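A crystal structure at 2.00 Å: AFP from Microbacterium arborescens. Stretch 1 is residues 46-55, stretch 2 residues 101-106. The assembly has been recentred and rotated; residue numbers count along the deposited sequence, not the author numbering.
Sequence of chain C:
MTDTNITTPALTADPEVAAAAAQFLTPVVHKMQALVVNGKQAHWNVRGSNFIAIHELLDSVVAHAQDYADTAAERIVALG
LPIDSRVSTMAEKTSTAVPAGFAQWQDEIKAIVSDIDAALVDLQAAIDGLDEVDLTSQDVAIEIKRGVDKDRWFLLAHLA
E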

# COMPACT_ATOMS: atom_id res chain seq x y z
N VAL C 46 -2.34 -17.61 -27.96
CA VAL C 46 -0.95 -17.38 -28.37
C VAL C 46 0.01 -18.53 -28.00
O VAL C 46 -0.14 -19.14 -26.94
N ARG C 47 0.98 -18.82 -28.87
CA ARG C 47 1.93 -19.93 -28.68
C ARG C 47 3.31 -19.48 -29.09
O ARG C 47 3.45 -18.53 -29.86
N GLY C 48 4.32 -20.22 -28.64
CA GLY C 48 5.66 -20.17 -29.25
C GLY C 48 6.64 -19.46 -28.36
O GLY C 48 6.30 -19.09 -27.21
N SER C 49 7.84 -19.20 -28.88
CA SER C 49 9.00 -18.95 -28.01
C SER C 49 8.89 -17.67 -27.16
O SER C 49 9.53 -17.54 -26.12
N ASN C 50 8.04 -16.75 -27.59
CA ASN C 50 7.82 -15.53 -26.87
C ASN C 50 6.54 -15.54 -26.00
O ASN C 50 6.08 -14.50 -25.60
N PHE C 51 5.99 -16.71 -25.72
CA PHE C 51 4.69 -16.81 -25.08
C PHE C 51 4.45 -15.88 -23.88
O PHE C 51 3.52 -15.08 -23.90
N ILE C 52 5.27 -15.97 -22.83
CA ILE C 52 4.87 -15.29 -21.58
C ILE C 52 4.89 -13.75 -21.73
O ILE C 52 3.96 -13.05 -21.30
N ALA C 53 5.89 -13.23 -22.44
CA ALA C 53 5.99 -11.79 -22.65
C ALA C 53 4.84 -11.27 -23.54
O ALA C 53 4.27 -10.23 -23.28
N ILE C 54 4.46 -12.02 -24.57
CA ILE C 54 3.37 -11.60 -25.44
C ILE C 54 1.99 -11.84 -24.82
O ILE C 54 1.06 -11.05 -25.05
N HIS C 55 1.83 -12.98 -24.12
CA HIS C 55 0.65 -13.26 -23.28
C HIS C 55 0.39 -12.06 -22.34
O HIS C 55 -0.72 -11.59 -22.22
N GLY C 101 -8.13 -20.02 -33.54
CA GLY C 101 -7.56 -20.96 -32.55
C GLY C 101 -6.11 -20.63 -32.27
O GLY C 101 -5.72 -19.47 -32.38
N PHE C 102 -5.30 -21.66 -32.05
CA PHE C 102 -3.91 -21.45 -31.66
C PHE C 102 -3.20 -20.79 -32.81
O PHE C 102 -3.52 -21.07 -33.99
N ALA C 103 -2.22 -19.94 -32.47
CA ALA C 103 -1.42 -19.25 -33.47
C ALA C 103 -0.11 -18.81 -32.82
O ALA C 103 -0.07 -18.37 -31.66
N GLN C 104 0.98 -18.96 -33.54
CA GLN C 104 2.29 -18.40 -33.18
C GLN C 104 2.22 -16.92 -32.78
O GLN C 104 1.47 -16.16 -33.36
N TRP C 105 3.01 -16.52 -31.78
CA TRP C 105 3.02 -15.09 -31.36
C TRP C 105 3.17 -14.03 -32.48
O TRP C 105 2.60 -12.94 -32.36
N GLN C 106 3.98 -14.30 -33.51
CA GLN C 106 4.13 -13.34 -34.62
C GLN C 106 2.82 -13.07 -35.29
O GLN C 106 2.58 -11.93 -35.70

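The most unusual feature of this contact is a flat stack between two partly exposed side chains: the guanidinium of Arg47 lies on the ring of Phe102 with planes only 5° apart, and Arg47 CZ sits 3.8 Å from the centroid of the Phe102 ring, over its face. The geometry is that of a cation-pi pair. Arg47 leaves the backbone sideways, with chi1 m and chi2 and chi3 between wells, a bent path that brings the flat group onto the ring; Phe102, also sideways, is m.

Alongside the stack runs a short parallel pairing, Val46 beside Ala103 and Arg47 beside Gln104. Arg47 N gives a weak hydrogen bond to Ala103 O (3.0 Å), and Trp105 N gives a better one to Arg47 O (2.8 Å), so Arg47 is held by both its amide and its carbonyl.

Trp105, chi1 p and chi2 -86°, is the buried centre of the packing and has the largest area covered by the opposing stretch. Asn50 points toward it and lays CB over the five-membered ring, 3.5 Å from the centroid, a CH-pi contact; Asn50 ND2 is satisfied elsewhere in the structure. At the root of the indole, Val46 (p) and Ile54 (m, m) meet the same carbon: Val46 CG2 lies 3.6 Å from Trp105 CB, and Ile54 CG1 lies 4.1 Å from Trp105 CB.

The backbone angles of Gly48 by themselves call for glycine, since a CB would jam against the preceding carbonyl O; as Gln104 is placed here, that CB would also fall 2.4 Å from Gln104 NE2. Gln104 starts away but, through m, m, folds its end back, placing NE2 3.6 Å from Gly48 CA. The rule is economical: two backbone hydrogen bonds, one of them weak, accompany the parallel register, one tryptophan fills the centre, and a glycine leaves room for the returning amide.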

# COMPACT_ATOMS: atom_id res chain seq x y z
CB VAL C 46 -0.44 -15.98 -27.93
CG1 VAL C 46 -0.36 -15.80 -26.38
CG2 VAL C 46 0.94 -15.70 -28.57
CB ARG C 47 1.61 -21.11 -29.61
CG ARG C 47 0.17 -21.48 -29.67
CD ARG C 47 0.04 -22.83 -29.06
NE ARG C 47 -0.50 -22.71 -27.72
CZ ARG C 47 -0.86 -23.75 -26.94
NH1 ARG C 47 -0.72 -25.01 -27.38
NH2 ARG C 47 -1.37 -23.49 -25.72
CB SER C 49 10.27 -18.95 -28.83
OG SER C 49 10.23 -17.87 -29.74
CB ASN C 50 7.68 -14.41 -27.87
CG ASN C 50 8.54 -13.22 -27.52
OD1 ASN C 50 9.02 -13.06 -26.39
ND2 ASN C 50 8.72 -12.34 -28.51
CB PHE C 51 4.34 -18.25 -24.69
CG PHE C 51 3.12 -18.33 -23.83
CD1 PHE C 51 1.85 -18.25 -24.39
CD2 PHE C 51 3.23 -18.44 -22.44
CE1 PHE C 51 0.68 -18.33 -23.62
CE2 PHE C 51 2.07 -18.51 -21.64
CZ PHE C 51 0.79 -18.45 -22.24
CB ILE C 52 5.57 -15.88 -20.29
CG1 ILE C 52 4.78 -15.55 -19.01
CG2 ILE C 52 6.97 -15.38 -20.15
CD1 ILE C 52 3.46 -16.24 -18.84
CB ALA C 53 7.36 -11.44 -23.24
CB ILE C 54 3.48 -12.28 -26.82
CG1 ILE C 54 4.86 -11.90 -27.49
CG2 ILE C 54 2.27 -11.95 -27.72
CD1 ILE C 54 5.09 -10.41 -27.74
CB HIS C 55 0.90 -14.56 -22.49
CG HIS C 55 -0.22 -14.97 -21.58
ND1 HIS C 55 -1.40 -15.56 -22.04
CD2 HIS C 55 -0.30 -14.97 -20.23
CE1 HIS C 55 -2.17 -15.83 -21.00
NE2 HIS C 55 -1.53 -15.50 -19.89
CB PHE C 102 -3.24 -22.79 -31.35
CG PHE C 102 -3.71 -23.44 -30.07
CD1 PHE C 102 -4.04 -22.65 -28.95
CD2 PHE C 102 -3.82 -24.84 -29.98
CE1 PHE C 102 -4.46 -23.26 -27.73
CE2 PHE C 102 -4.23 -25.45 -28.76
CZ PHE C 102 -4.56 -24.63 -27.63
CB ALA C 103 -2.20 -18.05 -34.05
CB GLN C 104 3.23 -18.58 -34.38
CG GLN C 104 3.67 -20.05 -34.60
CD GLN C 104 4.23 -20.67 -33.30
OE1 GLN C 104 3.57 -21.50 -32.66
NE2 GLN C 104 5.42 -20.22 -32.89
CB TRP C 105 4.05 -14.86 -30.23
CG TRP C 105 5.48 -15.08 -30.69
CD1 TRP C 105 6.18 -16.29 -30.73
CD2 TRP C 105 6.38 -14.08 -31.17
NE1 TRP C 105 7.47 -16.06 -31.18
CE2 TRP C 105 7.61 -14.72 -31.48
CE3 TRP C 105 6.26 -12.70 -31.36
CZ2 TRP C 105 8.73 -14.02 -31.99
CZ3 TRP C 105 7.38 -11.99 -31.85
CH2 TRP C 105 8.60 -12.66 -32.16
CB GLN C 106 5.10 -13.79 -35.73
CG GLN C 106 6.52 -14.00 -35.26
CD GLN C 106 6.78 -15.45 -34.75
OE1 GLN C 106 5.84 -16.23 -34.43
NE2 GLN C 106 8.06 -15.82 -34.68